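Local coordinates for protein esterase (Staphylococcus aureus subsp. aureus USA300_TCH1516, PDB 3D7R) that is a putative esterase of the alpha/beta hydrolase fold, which probably hydrolyses ester bonds in a substrate that has not been identified, at residues D144-F147 against Q148-R152; R152-D155 against Q156-E160; I212-A215 against L216-Q219; M268-P271 against D272-F276. One frame throughout, in Å; residues are numbered along the deposited sequence.

Interaction 1: D144-F147 against Q148-R152; sequences DDTF and QAIQR
Asp144 and Gln148 meet one turn apart near the start of helix 143-161, one of the helices that pack against the central sheet of this alpha/beta hydrolase fold. Gln148 N donates to Asp144 O at 3.0 Å, and the side chain of Gln148 then runs past the same oxygen. Gln148 CB lies 3.3 Å from Asp144 O. Gln148 CG comes closest, at 3.0 Å from Asp144 O, a tight carbon-to-oxygen approach that follows from chi1 of -64°, which sets CG beside the backbone N. From there the chain is extended, and Gln148 CD and Gln148 OE1 draw back from Asp144 O to 3.5 and 3.6 Å. The carboxylate of Asp144 looks instead to Arg245, with which its OD1 forms a salt bridge.

The next i to i+4 bonds, to Asp145 O, Thr146 O and Phe147 O, follow in regular order, and the one from Gln151 N to Phe147 O is nearly straight at 171°. Thr146 CG2 and Ile150 CD1 touch at 4.2 Å on the buried side, where helix 173-187 receives Thr146 and Phe147 on Leu177. On the outer side, Arg152 folds back over the helix, one face of its guanidinium above Ala149 CA and Gln148 O. A water accepts from Arg152 NH2 and donates to Asp145 O over 2.7 Å.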
loop_
_atom_site.group_PDB
_atom_site.type_symbol
_atom_site.label_atom_id
_atom_site.label_comp_id
_atom_site.label_asym_id
_atom_site.label_seq_id
_atom_site.Cartn_x
_atom_site.Cartn_y
_atom_site.Cartn_z
ATOM N N ASP A 144 -11.301 -7.277 9.465
ATOM C CA ASP A 144 -12.573 -7.324 8.716
ATOM C C ASP A 144 -13.157 -5.953 8.431
ATOM O O ASP A 144 -13.726 -5.743 7.362
ATOM C CB ASP A 144 -13.614 -8.211 9.389
ATOM C CG ASP A 144 -13.231 -9.681 9.374
ATOM O OD1 ASP A 144 -12.250 -10.083 8.700
ATOM O OD2 ASP A 144 -13.940 -10.454 10.045
ATOM N N ASP A 145 -13.011 -5.026 9.385
ATOM C CA ASP A 145 -13.432 -3.640 9.214
ATOM C C ASP A 145 -12.697 -3.016 8.032
ATOM O O ASP A 145 -13.277 -2.310 7.209
ATOM C CB ASP A 145 -13.095 -2.819 10.478
ATOM C CG ASP A 145 -13.764 -3.369 11.737
ATOM O OD1 ASP A 145 -14.999 -3.520 11.721
ATOM O OD2 ASP A 145 -13.059 -3.645 12.743
ATOM N N THR A 146 -11.396 -3.258 7.984
ATOM C CA THR A 146 -10.523 -2.664 6.976
ATOM C C THR A 146 -10.908 -3.167 5.599
ATOM O O THR A 146 -11.126 -2.376 4.669
ATOM C CB THR A 146 -9.059 -3.032 7.269
ATOM O OG1 THR A 146 -8.703 -2.491 8.544
ATOM C CG2 THR A 146 -8.108 -2.469 6.181
ATOM N N PHE A 147 -11.024 -4.486 5.473
ATOM C CA PHE A 147 -11.344 -5.085 4.172
ATOM C C PHE A 147 -12.775 -4.789 3.681
ATOM O O PHE A 147 -12.983 -4.589 2.488
ATOM C CB PHE A 147 -11.023 -6.592 4.160
ATOM C CG PHE A 147 -9.555 -6.891 3.924
ATOM C CD1 PHE A 147 -8.928 -6.492 2.734
ATOM C CD2 PHE A 147 -8.791 -7.527 4.900
ATOM C CE1 PHE A 147 -7.557 -6.753 2.517
ATOM C CE2 PHE A 147 -7.430 -7.793 4.692
ATOM C CZ PHE A 147 -6.817 -7.411 3.493
ATOM N N GLN A 148 -13.750 -4.740 4.584
ATOM C CA GLN A 148 -15.117 -4.416 4.176
ATOM C C GLN A 148 -15.209 -3.010 3.603
ATOM O O GLN A 148 -15.926 -2.765 2.621
ATOM C CB GLN A 148 -16.122 -4.652 5.328
ATOM C CG GLN A 148 -16.169 -6.163 5.698
ATOM C CD GLN A 148 -17.075 -6.513 6.878
ATOM O OE1 GLN A 148 -17.323 -5.698 7.776
ATOM N NE2 GLN A 148 -17.552 -7.756 6.888
ATOM N N ALA A 149 -14.473 -2.086 4.211
ATOM C CA ALA A 149 -14.430 -0.708 3.728
ATOM C C ALA A 149 -13.809 -0.603 2.335
ATOM O O ALA A 149 -14.308 0.120 1.480
ATOM C CB ALA A 149 -13.684 0.165 4.706
ATOM N N ILE A 150 -12.703 -1.305 2.109
ATOM C CA ILE A 150 -12.057 -1.284 0.796
ATOM C C ILE A 150 -12.999 -1.859 -0.286
ATOM O O ILE A 150 -13.124 -1.287 -1.367
ATOM C CB ILE A 150 -10.674 -1.988 0.854
ATOM C CG1 ILE A 150 -9.743 -1.212 1.805
ATOM C CG2 ILE A 150 -10.029 -2.105 -0.561
ATOM C CD1 ILE A 150 -8.399 -1.847 2.026
ATOM N N GLN A 151 -13.682 -2.962 0.038
ATOM C CA GLN A 151 -14.731 -3.535 -0.817
ATOM C C GLN A 151 -15.782 -2.497 -1.219
ATOM O O GLN A 151 -16.149 -2.400 -2.394
ATOM C CB GLN A 151 -15.423 -4.717 -0.105
ATOM C CG GLN A 151 -16.389 -5.515 -1.006
ATOM C CD GLN A 151 -15.648 -6.265 -2.123
ATOM O OE1 GLN A 151 -14.722 -7.038 -1.857
ATOM N NE2 GLN A 151 -16.060 -6.043 -3.377
ATOM N N ARG A 152 -16.273 -1.729 -0.241
ATOM C CA ARG A 152 -17.320 -0.755 -0.507
ATOM C C ARG A 152 -16.839 0.317 -1.489
ATOM O O ARG A 152 -17.571 0.649 -2.419
ATOM C CB ARG A 152 -17.828 -0.098 0.784
ATOM C CG ARG A 152 -18.662 -1.059 1.667
ATOM C CD ARG A 152 -19.151 -0.383 2.970
ATOM N NE ARG A 152 -18.745 -1.148 4.164
ATOM C CZ ARG A 152 -17.962 -0.686 5.146
ATOM N NH1 ARG A 152 -17.496 0.567 5.141
ATOM N NH2 ARG A 152 -17.661 -1.485 6.161
HETATM O O HOH W 1 -15.694 -1.337 7.770
#

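Interaction 2: R152-D155 against Q156-E160; sequences RVYD and QLVSE. With NA (sodium ion), chain E.
Gln156 O, the carbonyl oxygen of a residue whose own N bonds back to Arg152 O, is gripped by three donors: Ser159 OG at a short 2.5 Å, and, more weakly, the backbone N atoms of Ser159 and Glu160. Ser159 N also donates to Asp155 O at 3.0 Å, so its hydrogen is shared between successive carbonyls. The hydroxyl gets there because chi1 of 76° sets OG between the backbone N and the carbonyl carbon, folded back over the helix. The two preceding amides bond more simply, Leu157 N to Val153 O and Val158 N to Tyr154 O, both nearly straight.

Beyond its CB, Gln156 reaches away from the helix as an extended chain and uses the two ends of its amide differently. Gln156 OE1 binds the sodium ion at 2.3 Å and passes Val153 CG2 at 3.8 Å. Gln156 NE2 donates to a water 3.0 Å away, which itself lies 2.9 Å from the sodium, so ion, amide and water close a small ring. Farther round, Val158 CG2 sits over one face of the Tyr154 ring in a CH-pi contact, 3.8 Å from the centroid and 21° off the normal, displaced toward the rim.

Tyr154 OH bonds to Pro191 O, and its ring meets Phe181 of helix 173-187 edge-to-face. Val153 and Leu157 press on the sheet, touching Leu100 of strand 98-102 and Val131 of strand 129-133, while Gln156 leans on Arg88 of strand 84-90.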
loop_
_atom_site.group_PDB
_atom_site.type_symbol
_atom_site.label_atom_id
_atom_site.label_comp_id
_atom_site.label_asym_id
_atom_site.label_seq_id
_atom_site.Cartn_x
_atom_site.Cartn_y
_atom_site.Cartn_z
ATOM N N ARG A 152 -16.273 -1.729 -0.241
ATOM C CA ARG A 152 -17.320 -0.755 -0.507
ATOM C C ARG A 152 -16.839 0.317 -1.489
ATOM O O ARG A 152 -17.571 0.649 -2.419
ATOM C CB ARG A 152 -17.828 -0.098 0.784
ATOM C CG ARG A 152 -18.662 -1.059 1.667
ATOM C CD ARG A 152 -19.151 -0.383 2.970
ATOM N NE ARG A 152 -18.745 -1.148 4.164
ATOM C CZ ARG A 152 -17.962 -0.686 5.146
ATOM N NH1 ARG A 152 -17.496 0.567 5.141
ATOM N NH2 ARG A 152 -17.661 -1.485 6.161
ATOM N N VAL A 153 -15.628 0.855 -1.300
ATOM C CA VAL A 153 -15.137 1.885 -2.237
ATOM C C VAL A 153 -14.833 1.271 -3.604
ATOM O O VAL A 153 -15.139 1.866 -4.631
ATOM C CB VAL A 153 -13.956 2.756 -1.688
ATOM C CG1 VAL A 153 -12.704 1.943 -1.456
ATOM C CG2 VAL A 153 -13.662 3.971 -2.627
ATOM N N TYR A 154 -14.277 0.062 -3.619
ATOM C CA TYR A 154 -14.043 -0.631 -4.892
ATOM C C TYR A 154 -15.342 -0.816 -5.672
ATOM O O TYR A 154 -15.405 -0.530 -6.857
ATOM C CB TYR A 154 -13.335 -1.969 -4.685
ATOM C CG TYR A 154 -13.094 -2.748 -5.979
ATOM C CD1 TYR A 154 -12.056 -2.398 -6.841
ATOM C CD2 TYR A 154 -13.892 -3.847 -6.321
ATOM C CE1 TYR A 154 -11.824 -3.098 -8.021
ATOM C CE2 TYR A 154 -13.668 -4.573 -7.523
ATOM C CZ TYR A 154 -12.637 -4.187 -8.362
ATOM O OH TYR A 154 -12.395 -4.899 -9.529
ATOM N N ASP A 155 -16.377 -1.279 -4.994
ATOM C CA ASP A 155 -17.692 -1.446 -5.612
ATOM C C ASP A 155 -18.233 -0.137 -6.179
ATOM O O ASP A 155 -18.747 -0.111 -7.300
ATOM C CB ASP A 155 -18.668 -2.071 -4.611
ATOM C CG ASP A 155 -18.330 -3.543 -4.317
ATOM O OD1 ASP A 155 -17.522 -4.123 -5.057
ATOM O OD2 ASP A 155 -18.868 -4.114 -3.355
ATOM N N GLN A 156 -18.114 0.938 -5.394
ATOM C CA GLN A 156 -18.464 2.298 -5.845
ATOM C C GLN A 156 -17.798 2.645 -7.186
ATOM O O GLN A 156 -18.481 3.002 -8.130
ATOM C CB GLN A 156 -18.090 3.342 -4.778
ATOM C CG GLN A 156 -18.461 4.778 -5.145
ATOM C CD GLN A 156 -17.979 5.822 -4.127
ATOM O OE1 GLN A 156 -16.859 5.734 -3.573
ATOM N NE2 GLN A 156 -18.815 6.843 -3.897
ATOM N N LEU A 157 -16.471 2.537 -7.254
ATOM C CA LEU A 157 -15.694 2.832 -8.475
ATOM C C LEU A 157 -16.070 1.951 -9.686
ATOM O O LEU A 157 -16.277 2.452 -10.794
ATOM C CB LEU A 157 -14.191 2.712 -8.172
ATOM C CG LEU A 157 -13.646 3.637 -7.066
ATOM C CD1 LEU A 157 -12.107 3.488 -6.921
ATOM C CD2 LEU A 157 -14.010 5.096 -7.327
ATOM N N VAL A 158 -16.202 0.648 -9.469
ATOM C CA VAL A 158 -16.628 -0.265 -10.535
ATOM C C VAL A 158 -18.008 0.150 -11.106
ATOM O O VAL A 158 -18.247 0.055 -12.318
ATOM C CB VAL A 158 -16.652 -1.732 -10.032
ATOM C CG1 VAL A 158 -17.434 -2.656 -11.011
ATOM C CG2 VAL A 158 -15.235 -2.243 -9.836
ATOM N N SER A 159 -18.912 0.594 -10.228
ATOM C CA SER A 159 -20.251 0.971 -10.653
ATOM C C SER A 159 -20.154 2.227 -11.515
ATOM O O SER A 159 -21.000 2.466 -12.385
ATOM C CB SER A 159 -21.158 1.196 -9.445
ATOM O OG SER A 159 -20.863 2.454 -8.840
ATOM N N GLU A 160 -19.107 3.018 -11.291
ATOM C CA GLU A 160 -18.921 4.251 -12.054
ATOM C C GLU A 160 -18.344 4.023 -13.457
ATOM O O GLU A 160 -18.849 4.567 -14.443
ATOM C CB GLU A 160 -18.057 5.251 -11.272
ATOM C CG GLU A 160 -18.749 5.834 -10.055
ATOM C CD GLU A 160 -17.827 6.682 -9.215
ATOM O OE1 GLU A 160 -16.814 7.195 -9.744
ATOM O OE2 GLU A 160 -18.116 6.835 -8.018
HETATM NA NA NA E . -16.017 7.848 -3.162
HETATM O O HOH W 2 -18.353 9.209 -2.194
#

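Interaction 3: I212-A215 against L216-Q219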
loop_
_atom_site.group_PDB
_atom_site.type_symbol
_atom_site.label_atom_id
_atom_site.label_comp_id
_atom_site.label_asym_id
_atom_site.label_seq_id
_atom_site.Cartn_x
_atom_site.Cartn_y
_atom_site.Cartn_z
ATOM N N ILE A 212 16.259 -13.267 5.051
ATOM C CA ILE A 212 16.527 -11.940 5.607
ATOM C C ILE A 212 17.772 -12.017 6.510
ATOM O O ILE A 212 17.727 -12.533 7.617
ATOM C CB ILE A 212 15.311 -11.393 6.381
ATOM C CG1 ILE A 212 14.104 -11.250 5.442
ATOM C CG2 ILE A 212 15.630 -10.041 7.073
ATOM C CD1 ILE A 212 12.766 -11.094 6.208
ATOM N N SER A 213 18.880 -11.487 6.026
ATOM C CA SER A 213 20.121 -11.578 6.746
ATOM C C SER A 213 20.245 -10.421 7.739
ATOM O O SER A 213 19.512 -9.426 7.649
ATOM C CB SER A 213 21.260 -11.493 5.738
ATOM O OG SER A 213 21.117 -10.288 4.993
ATOM N N ASP A 214 21.209 -10.542 8.655
ATOM C CA ASP A 214 21.591 -9.428 9.530
ATOM C C ASP A 214 22.046 -8.239 8.698
ATOM O O ASP A 214 21.692 -7.095 9.002
ATOM C CB ASP A 214 22.701 -9.841 10.516
ATOM C CG ASP A 214 22.168 -10.675 11.697
ATOM O OD1 ASP A 214 20.938 -10.750 11.879
ATOM O OD2 ASP A 214 22.969 -11.243 12.459
ATOM N N ALA A 215 22.811 -8.503 7.636
ATOM C CA ALA A 215 23.261 -7.428 6.742
ATOM C C ALA A 215 22.071 -6.642 6.187
ATOM O O ALA A 215 22.090 -5.407 6.183
ATOM C CB ALA A 215 24.126 -7.980 5.610
ATOM N N LEU A 216 21.023 -7.348 5.751
ATOM C CA LEU A 216 19.813 -6.675 5.248
ATOM C C LEU A 216 19.077 -5.905 6.343
ATOM O O LEU A 216 18.661 -4.763 6.132
ATOM C CB LEU A 216 18.868 -7.651 4.531
ATOM C CG LEU A 216 17.590 -7.030 3.941
ATOM C CD1 LEU A 216 17.897 -5.912 2.927
ATOM C CD2 LEU A 216 16.696 -8.093 3.295
ATOM N N ILE A 217 18.940 -6.518 7.519
ATOM C CA ILE A 217 18.310 -5.857 8.669
ATOM C C ILE A 217 19.013 -4.527 9.031
ATOM O O ILE A 217 18.347 -3.525 9.310
ATOM C CB ILE A 217 18.205 -6.805 9.878
ATOM C CG1 ILE A 217 17.150 -7.888 9.584
ATOM C CG2 ILE A 217 17.824 -6.023 11.158
ATOM C CD1 ILE A 217 17.358 -9.162 10.349
ATOM N N GLU A 218 20.346 -4.541 8.998
ATOM C CA GLU A 218 21.170 -3.359 9.256
ATOM C C GLU A 218 21.069 -2.261 8.184
ATOM O O GLU A 218 21.423 -1.109 8.445
ATOM C CB GLU A 218 22.647 -3.771 9.453
ATOM C CG GLU A 218 22.911 -4.738 10.617
ATOM C CD GLU A 218 22.470 -4.213 11.991
ATOM O OE1 GLU A 218 22.195 -3.001 12.156
ATOM O OE2 GLU A 218 22.395 -5.030 12.925
ATOM N N GLN A 219 20.616 -2.612 6.981
ATOM C CA GLN A 219 20.376 -1.608 5.938
ATOM C C GLN A 219 18.999 -0.936 6.016
ATOM O O GLN A 219 18.791 0.118 5.413
ATOM C CB GLN A 219 20.571 -2.207 4.532
ATOM C CG GLN A 219 22.021 -2.541 4.176
ATOM C CD GLN A 219 22.971 -1.346 4.326
ATOM O OE1 GLN A 219 22.665 -0.221 3.907
ATOM N NE2 GLN A 219 24.125 -1.587 4.944
HETATM O O HOH W 3 24.653 -4.023 6.242
#
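Ser213 and Leu216 mark the start of a short helix: the backbone is extended at Ser213 (psi 167°) and turns helical from Asp214 onward. Ser213 is the N-cap, its OG accepting from Leu216 N at 3.0 Å. That bond satisfies an amide in the first turn, and chi1 of 56° is what swings OG round to it. Ser213 O takes Ile217 N, and Asp214 O takes Glu218 N at 2.9 Å. Gln219 N bonds weakly to Ala215 O and, at 3.0 Å, to Leu216 O, an i to i+3 bond of 3-10 type. Ala215 O gains a further donor in a water at 2.9 Å, which also accepts from Gln219 NE2 and so ties the amide of that side chain back to the helix.

Apolar packing reaches across the cap as a hydrophobic staple, between the residue before the N-cap and the fourth after it. Ile212 CG2 lies 3.6 Å from Ile217 CG1, the two side chains crossing at about a right angle, and Leu216 CD2 is a looser neighbour of Ile212 CG2 at 4.4 Å. Ile217 CG1 also lies 3.4 Å from Ser213 O.

In the fold, this mostly exposed helix lies on the chain between strands 195-199 and 259-264. Ile212 and Leu216 pack on Pro271 of helix 270-282, and Ile217 covers Met268 in the loop leading to it.

Interaction 4: M268-P271 against D272-F276; sequences MTHP and DMKLF
Thr269 O accepts from Met273 N at 2.9 Å, an i to i+4 bond. His270 O and Pro271 O are satisfied in the same fashion by Lys274 N and Leu275 N, the former bond having an N-H...O angle of 164°. For Asp272 N a water serves as acceptor at 3.0 Å. The same water donates to Met268 O at 2.6 Å and, weakly, to Asp272 OD2, so it spans the junction between the incoming loop and the early part of helix 270-282. The other carboxylate oxygen of the buried Asp272, OD1, bonds to Asn209 ND2, so OD1 has a direct protein partner while the water bond at OD2 is weak.

This segment follows strand 259-264 in a beta-alpha-beta crossover, helix 270-282 leading on to the parallel neighbour, strand 287-292. The polar end of His270 is directed to that second strand: NE2 is hydrogen-bonded to Asp291 OD2. With CG anti to the backbone N (chi1 -176°), the His270 ring lies alongside Lys274, pointing the same way, and His270 CE1 comes within 3.4 Å of Lys274 CG.

Met273, a selenomethionine, curls back at chi3 of -78°, bringing its CE methyl to 3.5 Å from His270 CA and 3.7 Å from Thr269 OG1. Its side chain also packs on Phe289 of strand 287-292 and Met261 of strand 259-264, filling the layer between helix and sheet.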
loop_
_atom_site.group_PDB
_atom_site.type_symbol
_atom_site.label_atom_id
_atom_site.label_comp_id
_atom_site.label_asym_id
_atom_site.label_seq_id
_atom_site.Cartn_x
_atom_site.Cartn_y
_atom_site.Cartn_z
HETATM N N MSE A 268 13.736 -4.879 4.271
HETATM C CA MSE A 268 13.687 -6.260 4.783
HETATM C C MSE A 268 12.668 -7.135 4.060
HETATM O O MSE A 268 12.668 -8.351 4.218
HETATM C CB MSE A 268 13.325 -6.253 6.271
HETATM C CG MSE A 268 14.470 -6.023 7.229
HETATM SE SE MSE A 268 13.727 -5.619 9.037
HETATM C CE MSE A 268 12.255 -6.832 9.045
ATOM N N THR A 269 11.786 -6.498 3.299
ATOM C CA THR A 269 10.750 -7.176 2.498
ATOM C C THR A 269 11.308 -7.726 1.214
ATOM O O THR A 269 10.591 -8.392 0.468
ATOM C CB THR A 269 9.641 -6.193 2.091
ATOM O OG1 THR A 269 10.250 -5.013 1.553
ATOM C CG2 THR A 269 8.796 -5.788 3.294
ATOM N N HIS A 270 12.574 -7.429 0.928
ATOM C CA HIS A 270 13.104 -7.760 -0.393
ATOM C C HIS A 270 13.131 -9.276 -0.696
ATOM O O HIS A 270 12.709 -9.671 -1.787
ATOM C CB HIS A 270 14.439 -7.051 -0.684
ATOM C CG HIS A 270 14.957 -7.297 -2.068
ATOM N ND1 HIS A 270 15.773 -8.367 -2.380
ATOM C CD2 HIS A 270 14.760 -6.625 -3.230
ATOM C CE1 HIS A 270 16.062 -8.337 -3.669
ATOM N NE2 HIS A 270 15.461 -7.288 -4.205
ATOM N N PRO A 271 13.629 -10.124 0.237
ATOM C CA PRO A 271 13.478 -11.569 -0.004
ATOM C C PRO A 271 12.050 -12.028 -0.301
ATOM O O PRO A 271 11.867 -12.839 -1.210
ATOM C CB PRO A 271 13.970 -12.195 1.300
ATOM C CG PRO A 271 15.026 -11.223 1.767
ATOM C CD PRO A 271 14.390 -9.876 1.482
ATOM N N ASP A 272 11.059 -11.522 0.444
ATOM C CA ASP A 272 9.651 -11.829 0.171
ATOM C C ASP A 272 9.168 -11.368 -1.196
ATOM O O ASP A 272 8.399 -12.069 -1.856
ATOM C CB ASP A 272 8.740 -11.318 1.302
ATOM C CG ASP A 272 8.938 -12.113 2.595
ATOM O OD1 ASP A 272 9.077 -13.373 2.494
ATOM O OD2 ASP A 272 8.993 -11.492 3.699
HETATM N N MSE A 273 9.612 -10.194 -1.635
HETATM C CA MSE A 273 9.260 -9.743 -2.983
HETATM C C MSE A 273 9.854 -10.652 -4.054
HETATM O O MSE A 273 9.182 -10.967 -5.042
HETATM C CB MSE A 273 9.668 -8.275 -3.228
HETATM C CG MSE A 273 8.931 -7.284 -2.323
HETATM SE SE MSE A 273 9.417 -5.467 -2.832
HETATM C CE MSE A 273 11.163 -5.337 -1.996
ATOM N N LYS A 274 11.104 -11.068 -3.870
ATOM C CA LYS A 274 11.731 -11.987 -4.828
ATOM C C LYS A 274 11.038 -13.346 -4.812
ATOM O O LYS A 274 10.854 -13.961 -5.864
ATOM C CB LYS A 274 13.235 -12.159 -4.552
ATOM C CG LYS A 274 14.094 -10.885 -4.795
ATOM C CD LYS A 274 14.139 -10.471 -6.267
ATOM C CE LYS A 274 15.313 -11.094 -6.996
ATOM N NZ LYS A 274 15.230 -10.774 -8.455
ATOM N N LEU A 275 10.663 -13.814 -3.619
ATOM C CA LEU A 275 9.908 -15.070 -3.486
ATOM C C LEU A 275 8.534 -14.987 -4.163
ATOM O O LEU A 275 8.136 -15.887 -4.929
ATOM C CB LEU A 275 9.748 -15.455 -2.017
ATOM C CG LEU A 275 8.933 -16.723 -1.713
ATOM C CD1 LEU A 275 9.456 -17.958 -2.497
ATOM C CD2 LEU A 275 8.937 -16.990 -0.214
ATOM N N PHE A 276 7.808 -13.911 -3.887
ATOM C CA PHE A 276 6.533 -13.672 -4.577
ATOM C C PHE A 276 6.714 -13.650 -6.110
ATOM O O PHE A 276 5.941 -14.260 -6.850
ATOM C CB PHE A 276 5.909 -12.373 -4.089
ATOM C CG PHE A 276 4.633 -11.991 -4.806
ATOM C CD1 PHE A 276 3.461 -12.736 -4.617
ATOM C CD2 PHE A 276 4.593 -10.849 -5.621
ATOM C CE1 PHE A 276 2.274 -12.379 -5.262
ATOM C CE2 PHE A 276 3.408 -10.472 -6.267
ATOM C CZ PHE A 276 2.241 -11.241 -6.074
HETATM O O HOH W 4 11.457 -10.397 3.144
#

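Overall arrangement
All four contacts belong to the alpha/beta hydrolase fold and follow one another along the chain in order. Interactions 1 and 2 are successive parts of helix 143-161, sharing Arg152, with centres about 12 Å apart. Interactions 3 and 4, with centres about 13 Å apart, lie on helices 214-219 and 270-282 and touch directly: Leu216 CD2 meets Pro271 CD at 3.4 Å. The two pairs are well separated, the centres of interactions 2 and 3 being about 41 Å apart on opposite sides of the chain's centre. Thus interaction 2 lies on strands 98-102 and 129-133 and interaction 1, earlier on the same helix, on helix 173-187, while the other pair joins a surface helix to the crossover between strands 259-264 and 287-292.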